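Local coordinates for protein PvdO (Pseudomonas aeruginosa, PDB 5HHA) that probably acts in the periplasmic maturation of the pyoverdine chromophore, binding calcium within a fold related to formylglycine-generating enzymes, at residues D57-Q62 against P257-R262; P168-F173 against S261-R266; F50-P55 against S153-E158; N216-V221 against R250-G255; A161-A166 against P205-V210. All blocks are in the same frame, centred on the assembly; numbering follows the deposited sequence. Where two conformers were deposited one is given.

Contact 1 of 5, residues D57-Q62 against P257-R262; sequences DEVGRQ and PPIFSR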
# COMPACT_ATOMS: atom_id res chain seq x y z
N ASP A 57 -7.16 3.77 23.05
CA ASP A 57 -8.60 3.52 23.11
C ASP A 57 -9.30 3.51 21.76
O ASP A 57 -10.53 3.44 21.69
CB ASP A 57 -9.25 4.55 24.05
CG ASP A 57 -8.82 4.36 25.49
OD1 ASP A 57 -8.45 3.24 25.88
OD2 ASP A 57 -8.86 5.36 26.22
N GLU A 58 -8.56 3.56 20.66
CA GLU A 58 -9.17 3.48 19.33
C GLU A 58 -9.79 2.12 19.14
O GLU A 58 -9.18 1.11 19.40
CB GLU A 58 -8.13 3.74 18.24
CG GLU A 58 -8.69 3.60 16.83
CD GLU A 58 -7.71 4.06 15.79
OE1 GLU A 58 -7.32 5.25 15.80
OE2 GLU A 58 -7.32 3.22 14.95
N VAL A 59 -11.02 2.11 18.66
CA VAL A 59 -11.72 0.85 18.40
C VAL A 59 -10.90 -0.02 17.43
O VAL A 59 -10.51 0.43 16.38
CB VAL A 59 -13.13 1.13 17.84
CG1 VAL A 59 -13.81 -0.13 17.29
CG2 VAL A 59 -13.99 1.80 18.93
N GLY A 60 -10.65 -1.26 17.81
CA GLY A 60 -9.90 -2.17 16.95
C GLY A 60 -8.41 -2.15 17.11
O GLY A 60 -7.75 -2.98 16.49
N ARG A 61 -7.84 -1.25 17.91
CA ARG A 61 -6.40 -1.12 17.96
C ARG A 61 -5.72 -2.39 18.42
O ARG A 61 -6.12 -2.99 19.43
CB ARG A 61 -5.98 -0.01 18.95
CG ARG A 61 -4.45 0.06 19.17
CD ARG A 61 -4.12 0.85 20.42
NE ARG A 61 -2.75 1.28 20.63
CZ ARG A 61 -1.86 0.57 21.29
NH1 ARG A 61 -2.20 -0.61 21.77
NH2 ARG A 61 -0.63 1.06 21.48
N GLN A 62 -4.64 -2.77 17.74
CA GLN A 62 -3.87 -3.94 18.10
C GLN A 62 -2.60 -3.54 18.83
O GLN A 62 -2.12 -2.42 18.71
CB GLN A 62 -3.50 -4.70 16.83
CG GLN A 62 -4.68 -4.94 15.90
CD GLN A 62 -5.60 -6.00 16.45
OE1 GLN A 62 -5.15 -7.06 16.88
NE2 GLN A 62 -6.89 -5.72 16.45
N PRO A 257 -12.36 -7.66 7.03
CA PRO A 257 -13.32 -6.71 7.60
C PRO A 257 -12.71 -5.32 7.80
O PRO A 257 -11.47 -5.21 7.93
CB PRO A 257 -13.69 -7.37 8.92
CG PRO A 257 -12.47 -8.17 9.30
CD PRO A 257 -11.93 -8.69 8.00
N PRO A 258 -13.52 -4.26 7.84
CA PRO A 258 -13.00 -2.89 7.87
C PRO A 258 -12.34 -2.49 9.18
O PRO A 258 -11.64 -1.49 9.21
CB PRO A 258 -14.24 -2.04 7.60
CG PRO A 258 -15.40 -2.90 8.05
CD PRO A 258 -14.99 -4.31 7.71
N ILE A 259 -12.47 -3.28 10.24
CA ILE A 259 -11.77 -3.01 11.47
C ILE A 259 -10.25 -3.05 11.24
O ILE A 259 -9.49 -2.43 11.99
CB ILE A 259 -12.20 -4.04 12.58
CG1 ILE A 259 -11.83 -3.59 13.98
CG2 ILE A 259 -11.69 -5.41 12.27
CD1 ILE A 259 -12.58 -2.38 14.47
N PHE A 260 -9.80 -3.73 10.18
CA PHE A 260 -8.38 -3.75 9.85
C PHE A 260 -7.99 -2.73 8.78
O PHE A 260 -6.83 -2.69 8.38
CB PHE A 260 -7.96 -5.16 9.43
CG PHE A 260 -8.25 -6.20 10.46
CD1 PHE A 260 -7.82 -6.04 11.76
CD2 PHE A 260 -8.95 -7.35 10.15
CE1 PHE A 260 -8.10 -7.00 12.73
CE2 PHE A 260 -9.22 -8.30 11.11
CZ PHE A 260 -8.79 -8.13 12.40
N SER A 261 -8.93 -1.87 8.38
CA SER A 261 -8.67 -0.84 7.39
C SER A 261 -8.17 0.46 8.00
O SER A 261 -7.79 1.38 7.26
CB SER A 261 -9.94 -0.54 6.60
OG SER A 261 -10.24 -1.58 5.69
N ARG A 262 -8.12 0.52 9.32
CA ARG A 262 -7.71 1.74 10.02
C ARG A 262 -6.30 2.12 9.59
O ARG A 262 -5.46 1.24 9.35
CB ARG A 262 -7.72 1.46 11.52
CG ARG A 262 -9.06 1.01 12.09
CD ARG A 262 -8.99 0.50 13.53
NE ARG A 262 -8.06 -0.61 13.62
CZ ARG A 262 -6.81 -0.56 14.07
NH1 ARG A 262 -6.35 0.49 14.73
NH2 ARG A 262 -6.06 -1.62 13.95
O HOH W 1 -7.80 -4.01 14.02
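R262 packs against the type II beta turn from E58 to R61, joining two long loops at the surface of this formylglycine-generating-enzyme-like fold. The tight part of the contact surrounds its guanidinium group. R262 NH1 gives E58 OE2 a 2.9 Å hydrogen bond that is part of a salt bridge; the oxygen lies close to the guanidinium plane and is met on its anti side, the two side chains sliding past each other in opposite directions. A bend at chi3 (-58°) folds the arginine back so that R262 NE reaches I259 O at 2.8 Å, with the donor almost in line with the carbonyl bond. The head is thus held at two points of its edge, and NH2 adds a salt bridge to E65. Over one face lie R61 CA and the carbonyl of G60, whose O is 3.3 Å from R262 NH2 but too badly angled for a hydrogen bond. G60 has a positive phi, and with no side chain there I259 CD1 settles 3.7 Å from G60 CA.

The outer side is looser. V59 CG1 touches I259 CD1 at 3.8 Å, the two side chains crossing nearly at right angles, and V59 is exposed. Q62 NE2 donates to G60 O (2.9 Å) and merely skirts the edge of the F260 ring. Between the loops a water donates to G60 O (2.7 Å) and to I259 O (3.1 Å) while accepting from R262 NH2.

Contact 2 of 5, residues P168-F173 against S261-R266; sequences PFPFPF and SRSGNR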
# COMPACT_ATOMS: atom_id res chain seq x y z
N PRO A 168 -8.89 6.80 13.00
CA PRO A 168 -8.69 5.59 12.19
C PRO A 168 -8.85 5.82 10.68
O PRO A 168 -8.22 5.10 9.88
CB PRO A 168 -9.76 4.63 12.72
CG PRO A 168 -10.79 5.48 13.32
CD PRO A 168 -10.05 6.68 13.89
N PHE A 169 -9.69 6.78 10.29
CA PHE A 169 -9.95 7.01 8.87
C PHE A 169 -9.97 8.49 8.53
O PHE A 169 -10.44 9.31 9.31
CB PHE A 169 -11.30 6.44 8.46
CG PHE A 169 -11.45 4.98 8.78
CD1 PHE A 169 -10.80 4.02 8.02
CD2 PHE A 169 -12.22 4.54 9.85
CE1 PHE A 169 -10.91 2.66 8.31
CE2 PHE A 169 -12.32 3.18 10.14
CZ PHE A 169 -11.67 2.26 9.38
N PRO A 170 -9.50 8.84 7.33
CA PRO A 170 -9.54 10.25 6.90
C PRO A 170 -10.90 10.67 6.33
O PRO A 170 -11.04 11.84 5.94
CB PRO A 170 -8.44 10.32 5.84
CG PRO A 170 -8.41 8.94 5.25
CD PRO A 170 -8.71 8.00 6.40
N PHE A 171 -11.88 9.79 6.34
CA PHE A 171 -13.20 10.01 5.78
C PHE A 171 -14.20 9.62 6.85
O PHE A 171 -13.86 8.87 7.78
CB PHE A 171 -13.41 9.17 4.52
CG PHE A 171 -12.96 7.75 4.66
CD1 PHE A 171 -13.72 6.83 5.35
CD2 PHE A 171 -11.75 7.33 4.11
CE1 PHE A 171 -13.30 5.53 5.47
CE2 PHE A 171 -11.32 6.02 4.24
CZ PHE A 171 -12.09 5.14 4.93
N PRO A 172 -15.43 10.11 6.73
CA PRO A 172 -16.47 9.73 7.68
C PRO A 172 -17.00 8.32 7.42
O PRO A 172 -16.90 7.80 6.32
CB PRO A 172 -17.58 10.76 7.41
CG PRO A 172 -17.38 11.15 6.02
CD PRO A 172 -15.92 11.11 5.76
N PHE A 173 -17.57 7.71 8.45
CA PHE A 173 -18.32 6.47 8.29
C PHE A 173 -19.53 6.66 7.39
O PHE A 173 -20.10 7.77 7.31
CB PHE A 173 -18.78 5.95 9.65
CG PHE A 173 -17.67 5.37 10.49
CD1 PHE A 173 -16.98 4.25 10.08
CD2 PHE A 173 -17.33 5.95 11.68
CE1 PHE A 173 -15.95 3.71 10.87
CE2 PHE A 173 -16.31 5.43 12.46
CZ PHE A 173 -15.63 4.32 12.03
N SER A 261 -8.93 -1.87 8.38
CA SER A 261 -8.67 -0.84 7.39
C SER A 261 -8.17 0.46 8.00
O SER A 261 -7.79 1.38 7.26
CB SER A 261 -9.94 -0.54 6.60
OG SER A 261 -10.24 -1.58 5.69
N ARG A 262 -8.12 0.52 9.32
CA ARG A 262 -7.71 1.74 10.02
C ARG A 262 -6.30 2.12 9.59
O ARG A 262 -5.46 1.24 9.35
CB ARG A 262 -7.72 1.46 11.52
CG ARG A 262 -9.06 1.01 12.09
CD ARG A 262 -8.99 0.50 13.53
NE ARG A 262 -8.06 -0.61 13.62
CZ ARG A 262 -6.81 -0.56 14.07
NH1 ARG A 262 -6.35 0.49 14.73
NH2 ARG A 262 -6.06 -1.62 13.95
N SER A 263 -6.01 3.42 9.57
CA SER A 263 -4.73 3.90 9.07
C SER A 263 -3.52 3.32 9.80
O SER A 263 -2.43 3.22 9.21
CB SER A 263 -4.67 5.41 9.14
OG SER A 263 -5.56 6.01 8.23
N GLY A 264 -3.66 2.99 11.08
CA GLY A 264 -2.57 2.47 11.87
C GLY A 264 -2.43 0.97 11.94
O GLY A 264 -1.51 0.47 12.57
N ASN A 265 -3.32 0.23 11.29
CA ASN A 265 -3.24 -1.23 11.30
C ASN A 265 -1.93 -1.71 10.71
O ASN A 265 -1.51 -1.20 9.66
CB ASN A 265 -4.42 -1.83 10.53
CG ASN A 265 -4.65 -3.33 10.86
OD1 ASN A 265 -4.18 -4.21 10.17
ND2 ASN A 265 -5.39 -3.57 11.89
N ARG A 266 -1.33 -2.73 11.32
CA ARG A 266 -0.06 -3.28 10.85
C ARG A 266 -0.24 -4.76 10.57
O ARG A 266 -1.09 -5.42 11.17
CB ARG A 266 1.04 -3.12 11.92
CG ARG A 266 1.19 -1.70 12.42
CD ARG A 266 2.26 -1.58 13.49
NE ARG A 266 3.58 -1.59 12.87
CZ ARG A 266 4.73 -1.80 13.51
NH1 ARG A 266 4.73 -2.04 14.82
NH2 ARG A 266 5.88 -1.75 12.86
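A chi1 of -56° sets F169 CG opposite its own carbonyl carbon and swings the ring against the peptide between S261 and R262. There F169 CE1 comes within 3.5 Å of S261 O, while S261 CB sits in the plane of the ring at its edge, 3.8 Å from the same CE1. R262 has a similar first torsion (-58°), which lays its CG alongside the P168 ring, 3.7 Å from P168 CB, and 4.0 Å from F169 CZ; the guanidinium end then leads away to I259 O, E58 and E65. Residues 262 to 265 form a type I beta turn, closed by N265 N to R262 O, and this turn docks on the proline-rich loop through its backbone. S263 N donates to P168 O at 2.8 Å with an angle of 157°, meeting a lone pair in the carbonyl plane. The same P168 O receives a CA-H contact from R262 CA at 3.4 Å. Further along the loop, F169 CB lies over one face of F171, whose ring stacks with H184 and meets H214 edge-to-face. H214 also accepts, through its backbone O, from S261 OG, and the S261 side chain touches T187, one of the residues that bind the calcium ion.

Contact 3 of 5, residues F50-P55 against S153-E158; sequences FTMGTP and SEAERE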
# COMPACT_ATOMS: atom_id res chain seq x y z
N PHE A 50 4.28 13.80 11.25
CA PHE A 50 2.99 13.28 11.67
C PHE A 50 3.16 12.33 12.83
O PHE A 50 4.24 11.85 13.08
CB PHE A 50 2.24 12.57 10.52
CG PHE A 50 2.66 11.13 10.28
CD1 PHE A 50 3.94 10.80 9.84
CD2 PHE A 50 1.75 10.10 10.50
CE1 PHE A 50 4.30 9.48 9.63
CE2 PHE A 50 2.12 8.78 10.29
CZ PHE A 50 3.38 8.48 9.84
N THR A 51 2.08 12.04 13.53
CA THR A 51 2.11 11.07 14.60
C THR A 51 1.73 9.70 14.05
O THR A 51 0.64 9.52 13.48
CB THR A 51 1.14 11.47 15.73
OG1 THR A 51 1.49 12.77 16.22
CG2 THR A 51 1.15 10.45 16.86
N MET A 52 2.62 8.75 14.22
CA MET A 52 2.44 7.39 13.74
C MET A 52 2.06 6.47 14.88
O MET A 52 2.59 6.59 16.00
CB MET A 52 3.75 6.92 13.11
CG MET A 52 3.65 5.59 12.38
SD MET A 52 5.24 5.15 11.65
CE MET A 52 4.82 3.65 10.76
N GLY A 53 1.14 5.55 14.60
CA GLY A 53 0.62 4.63 15.58
C GLY A 53 -0.82 4.94 15.90
O GLY A 53 -1.46 5.76 15.21
N THR A 54 -1.33 4.33 16.95
CA THR A 54 -2.75 4.39 17.27
C THR A 54 -2.97 4.67 18.77
O THR A 54 -2.35 4.02 19.59
CB THR A 54 -3.38 3.03 16.91
OG1 THR A 54 -3.15 2.77 15.52
CG2 THR A 54 -4.85 3.00 17.17
N PRO A 55 -3.87 5.58 19.11
CA PRO A 55 -4.20 5.79 20.52
C PRO A 55 -4.74 4.53 21.19
O PRO A 55 -5.44 3.76 20.55
CB PRO A 55 -5.26 6.90 20.47
CG PRO A 55 -5.01 7.60 19.14
CD PRO A 55 -4.59 6.50 18.22
N SER A 153 8.46 3.11 2.61
CA SER A 153 8.64 2.70 3.98
C SER A 153 7.27 2.63 4.67
O SER A 153 6.29 3.23 4.22
CB SER A 153 9.57 3.64 4.74
OG SER A 153 8.90 4.86 4.99
N GLU A 154 7.24 1.92 5.79
CA GLU A 154 6.00 1.80 6.56
C GLU A 154 5.51 3.17 7.00
O GLU A 154 4.32 3.48 6.96
CB GLU A 154 6.19 0.88 7.76
CG GLU A 154 4.88 0.53 8.44
CD GLU A 154 4.95 -0.40 9.62
OE1 GLU A 154 6.06 -0.72 10.09
OE2 GLU A 154 3.85 -0.84 10.05
N ALA A 155 6.45 4.01 7.43
CA ALA A 155 6.08 5.36 7.86
C ALA A 155 5.49 6.18 6.72
O ALA A 155 4.50 6.90 6.88
CB ALA A 155 7.31 6.05 8.43
N GLU A 156 6.10 6.10 5.53
CA GLU A 156 5.56 6.80 4.36
C GLU A 156 4.15 6.34 4.05
O GLU A 156 3.28 7.12 3.69
CB GLU A 156 6.44 6.58 3.13
CG GLU A 156 7.75 7.33 3.17
CD GLU A 156 8.74 6.91 2.10
OE1 GLU A 156 8.56 5.86 1.45
OE2 GLU A 156 9.73 7.66 1.92
N ARG A 157 3.93 5.03 4.18
CA ARG A 157 2.62 4.47 3.87
C ARG A 157 1.57 4.99 4.86
O ARG A 157 0.48 5.43 4.45
CB ARG A 157 2.69 2.94 3.82
CG ARG A 157 1.66 2.27 2.91
CD ARG A 157 0.23 2.31 3.46
NE ARG A 157 -0.67 1.58 2.57
CZ ARG A 157 -1.97 1.43 2.78
NH1 ARG A 157 -2.50 1.81 3.92
NH2 ARG A 157 -2.71 0.87 1.85
N GLU A 158 1.86 4.96 6.15
CA GLU A 158 0.87 5.48 7.11
C GLU A 158 0.65 6.98 6.91
O GLU A 158 -0.46 7.46 6.99
CB GLU A 158 1.24 5.17 8.55
CG GLU A 158 0.09 5.54 9.53
CD GLU A 158 0.27 5.05 10.95
OE1 GLU A 158 0.64 3.88 11.15
OE2 GLU A 158 -0.01 5.87 11.87
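M52 and F50, at the C-terminal end of strand 42-52, pack against the first turns of helix 154-162, a strand-on-helix contact in the buried part of the domain. The short segments approach to 9.5 Å between axes, with 114° between their directions.

The apolar contacts come from side chains that both point at the helix. M52 is fully extended, every torsion anti, and so reaches from the strand to the helix backbone: M52 SD is 3.9 Å from A155 CB, and the terminal M52 CE reaches A155 CA at 3.6 Å. F50 presents an edge to E158, F50 CE2 lying 3.9 Å from E158 CG near the ring plane, and F50 CZ comes to 3.5 Å from A155 O. The ring thus meets the glutamate's aliphatic part with its rim.

The polar contact is a single bond between backbone and carboxylate. G53 N donates to E158 OE2 at 3.0 Å and 166°, meeting the oxygen on its syn side. E158 is also extended beyond CG, which carries its carboxylate across to the strand end. Buried there, the group has two further partners: OE2 also pairs with R162, and OE1 with R250. Two arginines and a backbone N-H around it would probably favour the ionised form.

The remaining hydrogen bonds close the helix start, where S153 is the N-cap and forms a capping box with E156. E156 N donates to S153 OG at 3.1 Å, and S153 N returns a 3.0 Å bond to E156 OE1, arriving 46° above the carboxylate plane.

Contact 4 of 5, residues N216-V221 against R250-G255; sequences NVYEWV and RGNDWG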
# COMPACT_ATOMS: atom_id res chain seq x y z
N ASN A 216 -8.96 -2.64 -0.70
CA ASN A 216 -8.58 -3.21 -1.99
C ASN A 216 -7.54 -4.32 -1.81
O ASN A 216 -7.88 -5.50 -1.91
CB ASN A 216 -8.22 -2.14 -3.04
CG ASN A 216 -8.74 -2.48 -4.42
OD1 ASN A 216 -9.48 -3.44 -4.59
ND2 ASN A 216 -8.38 -1.68 -5.42
N VAL A 217 -6.28 -3.97 -1.54
CA VAL A 217 -5.24 -4.95 -1.26
C VAL A 217 -4.33 -4.44 -0.16
O VAL A 217 -4.13 -3.23 0.00
CB VAL A 217 -4.35 -5.25 -2.52
CG1 VAL A 217 -5.14 -5.98 -3.58
CG2 VAL A 217 -3.75 -4.00 -3.12
N TYR A 218 -3.75 -5.38 0.57
CA TYR A 218 -2.53 -5.05 1.34
C TYR A 218 -1.42 -4.65 0.39
O TYR A 218 -1.50 -4.94 -0.82
CB TYR A 218 -2.08 -6.29 2.13
CG TYR A 218 -2.66 -6.39 3.53
CD1 TYR A 218 -2.00 -5.80 4.60
CD2 TYR A 218 -3.84 -7.08 3.78
CE1 TYR A 218 -2.48 -5.90 5.89
CE2 TYR A 218 -4.33 -7.19 5.08
CZ TYR A 218 -3.65 -6.58 6.13
OH TYR A 218 -4.06 -6.68 7.46
N GLU A 219 -0.38 -4.05 0.93
CA GLU A 219 0.74 -3.56 0.14
C GLU A 219 2.05 -3.89 0.82
O GLU A 219 2.22 -3.64 2.02
CB GLU A 219 0.70 -2.04 0.02
CG GLU A 219 -0.50 -1.52 -0.76
CD GLU A 219 -0.71 -0.04 -0.57
OE1 GLU A 219 0.25 0.66 -0.15
OE2 GLU A 219 -1.82 0.44 -0.87
N TRP A 220 3.02 -4.37 0.05
CA TRP A 220 4.37 -4.47 0.55
C TRP A 220 4.93 -3.08 0.89
O TRP A 220 4.70 -2.12 0.16
CB TRP A 220 5.29 -5.07 -0.51
CG TRP A 220 5.00 -6.48 -0.86
CD1 TRP A 220 4.44 -6.91 -2.02
CD2 TRP A 220 5.26 -7.65 -0.07
NE1 TRP A 220 4.35 -8.28 -2.00
CE2 TRP A 220 4.83 -8.76 -0.82
CE3 TRP A 220 5.79 -7.88 1.21
CZ2 TRP A 220 4.94 -10.06 -0.36
CZ3 TRP A 220 5.89 -9.18 1.66
CH2 TRP A 220 5.46 -10.25 0.88
N VAL A 221 5.67 -3.02 2.00
CA VAL A 221 6.57 -1.90 2.29
C VAL A 221 7.94 -2.49 2.62
O VAL A 221 8.08 -3.69 2.80
CB VAL A 221 6.04 -0.97 3.41
CG1 VAL A 221 4.68 -0.38 3.02
CG2 VAL A 221 5.94 -1.70 4.72
N ARG A 250 1.04 -3.28 4.61
CA ARG A 250 0.13 -2.24 5.08
C ARG A 250 -1.17 -2.23 4.29
O ARG A 250 -1.25 -2.75 3.17
CB ARG A 250 0.80 -0.87 5.01
CG ARG A 250 1.67 -0.58 6.24
CD ARG A 250 0.83 -0.57 7.53
NE ARG A 250 1.55 -0.02 8.68
CZ ARG A 250 1.25 1.12 9.28
NH1 ARG A 250 0.21 1.88 8.94
NH2 ARG A 250 1.98 1.47 10.31
N GLY A 251 -2.17 -1.58 4.86
CA GLY A 251 -3.48 -1.47 4.26
C GLY A 251 -4.35 -2.64 4.68
O GLY A 251 -4.24 -3.19 5.76
N ASN A 252 -5.29 -2.98 3.80
CA ASN A 252 -6.23 -4.07 4.09
C ASN A 252 -6.79 -4.55 2.76
O ASN A 252 -6.92 -3.76 1.83
CB ASN A 252 -7.35 -3.56 5.00
CG ASN A 252 -8.14 -4.67 5.64
OD1 ASN A 252 -7.63 -5.76 5.85
ND2 ASN A 252 -9.36 -4.36 6.02
N ASP A 253 -7.15 -5.82 2.67
CA ASP A 253 -7.61 -6.37 1.40
C ASP A 253 -9.11 -6.61 1.33
O ASP A 253 -9.85 -6.59 2.31
CB ASP A 253 -6.84 -7.64 1.04
CG ASP A 253 -7.15 -8.80 1.94
OD1 ASP A 253 -8.12 -9.55 1.70
OD2 ASP A 253 -6.36 -9.02 2.91
N TRP A 254 -9.51 -6.87 0.09
CA TRP A 254 -10.87 -7.16 -0.31
C TRP A 254 -11.56 -8.23 0.50
O TRP A 254 -12.80 -8.26 0.54
CB TRP A 254 -10.88 -7.57 -1.79
CG TRP A 254 -10.03 -8.75 -2.11
CD1 TRP A 254 -8.73 -8.74 -2.56
CD2 TRP A 254 -10.40 -10.13 -2.04
NE1 TRP A 254 -8.28 -9.99 -2.75
CE2 TRP A 254 -9.28 -10.89 -2.45
CE3 TRP A 254 -11.57 -10.80 -1.65
CZ2 TRP A 254 -9.30 -12.28 -2.49
CZ3 TRP A 254 -11.59 -12.20 -1.71
CH2 TRP A 254 -10.45 -12.92 -2.12
N GLY A 255 -10.83 -9.16 1.09
CA GLY A 255 -11.45 -10.24 1.83
C GLY A 255 -11.58 -10.01 3.33
O GLY A 255 -12.09 -10.88 4.03
O HOH W 2 -4.94 -1.01 1.40
O HOH W 3 -6.58 -7.55 7.70
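E219 and R250 face each other as an antiparallel hydrogen-bonded pair, E219 N donating to R250 O at 2.7 Å and R250 N to E219 O at 2.9 Å. Beside them the Y218 ring lies against the opposing backbone. G251 O stands over one face, 3.2 Å from Y218 CE1, and N252 CA makes a CH-pi contact over that face, 4.0 Å from the Y218 centroid and 20° off the normal. At the ring edge D253 OD2 approaches Y218 CD2 to 3.3 Å. D253 CG sits between its backbone N and carbonyl carbon (chi1 69°), which brings the carboxylate beside the tyrosine, OD2 toward the ring and OD1 to G255 N, an Asx turn. Strands 218-221 and 247-251 are neighbours in the central mixed sheet, but regular pairing gives way to loops here: W254 N bonds to N216 O at 2.9 Å from well above the carbonyl plane.

A second shell fixes these groups. Y218 OH donates to a water (2.7 Å) that in turn donates to N252 OD1; Y218 OH is also hydrogen-bonded to N267 ND2. N252 ND2 bonds S261 OG and P257 O. E219 OE2 has salt bridges to R157 and R281, whereas R250 pairs with E154 and E158 of helix 154-162. N216 OD1 accepts from S198 N, its backbone bonds to the calcium ligand N186, and W254 NE1 goes to D276 O, with the W254 side chain about 5 Å from the calcium ion.

Contact 5 of 5, residues A161-A166 against P205-V210; sequences ARAGSA and PNAFGV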
# COMPACT_ATOMS: atom_id res chain seq x y z
N ALA A 161 -1.61 7.38 3.95
CA ALA A 161 -2.95 6.93 4.26
C ALA A 161 -3.69 7.98 5.07
O ALA A 161 -4.87 8.23 4.82
CB ALA A 161 -2.92 5.61 5.02
N ARG A 162 -3.03 8.56 6.06
CA ARG A 162 -3.71 9.47 6.97
C ARG A 162 -4.01 10.82 6.34
O ARG A 162 -5.06 11.43 6.62
CB ARG A 162 -2.88 9.72 8.21
CG ARG A 162 -2.78 8.52 9.13
CD ARG A 162 -2.00 8.86 10.42
NE ARG A 162 -2.03 7.75 11.37
CZ ARG A 162 -3.10 7.42 12.08
NH1 ARG A 162 -4.19 8.14 12.03
NH2 ARG A 162 -3.07 6.35 12.84
N ALA A 163 -3.08 11.34 5.53
CA ALA A 163 -3.26 12.65 4.90
C ALA A 163 -3.66 13.72 5.93
O ALA A 163 -4.54 14.55 5.67
CB ALA A 163 -4.27 12.58 3.77
N GLY A 164 -3.01 13.70 7.09
CA GLY A 164 -3.24 14.70 8.12
C GLY A 164 -4.22 14.27 9.20
O GLY A 164 -4.33 14.96 10.23
N SER A 165 -4.87 13.14 9.06
CA SER A 165 -5.91 12.73 10.00
C SER A 165 -5.33 11.93 11.15
O SER A 165 -4.37 11.19 10.98
CB SER A 165 -7.00 11.95 9.28
OG SER A 165 -6.49 10.74 8.77
N ALA A 166 -5.90 12.10 12.34
CA ALA A 166 -5.42 11.45 13.55
C ALA A 166 -6.18 10.21 13.95
O ALA A 166 -5.70 9.40 14.74
CB ALA A 166 -5.49 12.46 14.71
N PRO A 205 -10.61 10.03 -3.12
CA PRO A 205 -9.26 10.11 -2.58
C PRO A 205 -9.25 10.77 -1.22
O PRO A 205 -10.26 11.41 -0.83
CB PRO A 205 -8.54 10.98 -3.61
CG PRO A 205 -9.61 11.92 -4.06
CD PRO A 205 -10.89 11.11 -4.08
N ASN A 206 -8.15 10.65 -0.50
CA ASN A 206 -7.98 11.42 0.71
C ASN A 206 -7.39 12.80 0.38
O ASN A 206 -7.25 13.16 -0.79
CB ASN A 206 -7.15 10.65 1.75
CG ASN A 206 -5.70 10.46 1.35
OD1 ASN A 206 -5.16 11.13 0.48
ND2 ASN A 206 -5.04 9.52 2.04
N ALA A 207 -7.08 13.58 1.41
CA ALA A 207 -6.69 14.98 1.24
C ALA A 207 -5.34 15.14 0.57
O ALA A 207 -4.98 16.25 0.14
CB ALA A 207 -6.70 15.73 2.59
N PHE A 208 -4.56 14.08 0.51
CA PHE A 208 -3.26 14.09 -0.17
C PHE A 208 -3.43 13.69 -1.64
O PHE A 208 -2.45 13.66 -2.37
CB PHE A 208 -2.26 13.14 0.48
CG PHE A 208 -1.55 13.68 1.71
CD1 PHE A 208 -1.74 14.97 2.21
CD2 PHE A 208 -0.64 12.86 2.33
CE1 PHE A 208 -1.01 15.39 3.34
CE2 PHE A 208 0.06 13.26 3.44
CZ PHE A 208 -0.11 14.52 3.94
N GLY A 209 -4.64 13.39 -2.07
CA GLY A 209 -4.82 12.93 -3.44
C GLY A 209 -4.52 11.46 -3.64
O GLY A 209 -4.31 11.00 -4.76
N VAL A 210 -4.52 10.68 -2.55
CA VAL A 210 -4.17 9.26 -2.63
C VAL A 210 -5.44 8.42 -2.54
O VAL A 210 -6.35 8.73 -1.76
CB VAL A 210 -3.23 8.90 -1.48
CG1 VAL A 210 -2.78 7.46 -1.61
CG2 VAL A 210 -2.02 9.80 -1.48
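A163 sits squarely over one face of the F208 ring. A163 CA lies 3.5 Å from the F208 ring centroid, only 5° off the normal, in a CH-pi contact, and A163 CB leans toward the root of the ring, 3.6 Å from F208 CG. The same A163 CB faces N206, 3.5 Å from its amide carbon CG, and meets A207 CB at 4.1 Å, so this one methyl group is held among three successive residues. A163 is the first residue after helix 154-162 and takes a positive phi, entering a type I' beta turn from R162 to S165; opposite it, N206 to G209 form a type I turn. N206 CG lies between its backbone N and carbonyl carbon (chi1 68°), which brings the amide back to its own turn, and N206 OD1 accepts F208 N (3.0 Å) and V210 N (3.1 Å) from opposite faces of its plane, the first of these bonds making an Asx turn. The amide nitrogen faces the helix end: N206 ND2 bonds G160 O and gives a weak 3.1 Å bond to A161 O, which also accepts from H214 NE2. Beyond the contact, F208 meets Y159 edge-to-face and touches L45 and P46 of strand 42-52.

In the fold
Contacts 2, 3 and 4 are buried, whereas contacts 1 and 5 lie at the surface. Only contact 4 is sheet pairing, with main-chain bonds and waters; contact 3 sets a strand against a helix with apolar chains and one glutamate, and contact 2 is loop packing round one backbone hydrogen bond. Contacts 1 and 2 share S261 and R262, the arginine offering its charged end to one and its aliphatic part to the other. Contacts 3 and 5 use opposite ends of helix 154-162. Salt bridges from R250 to E154 and E158 tie contact 4 to contact 3, and R266 reaches E154 from contact 2. Contact 5 relies on CH-pi packing, contact 1 on a salt bridge.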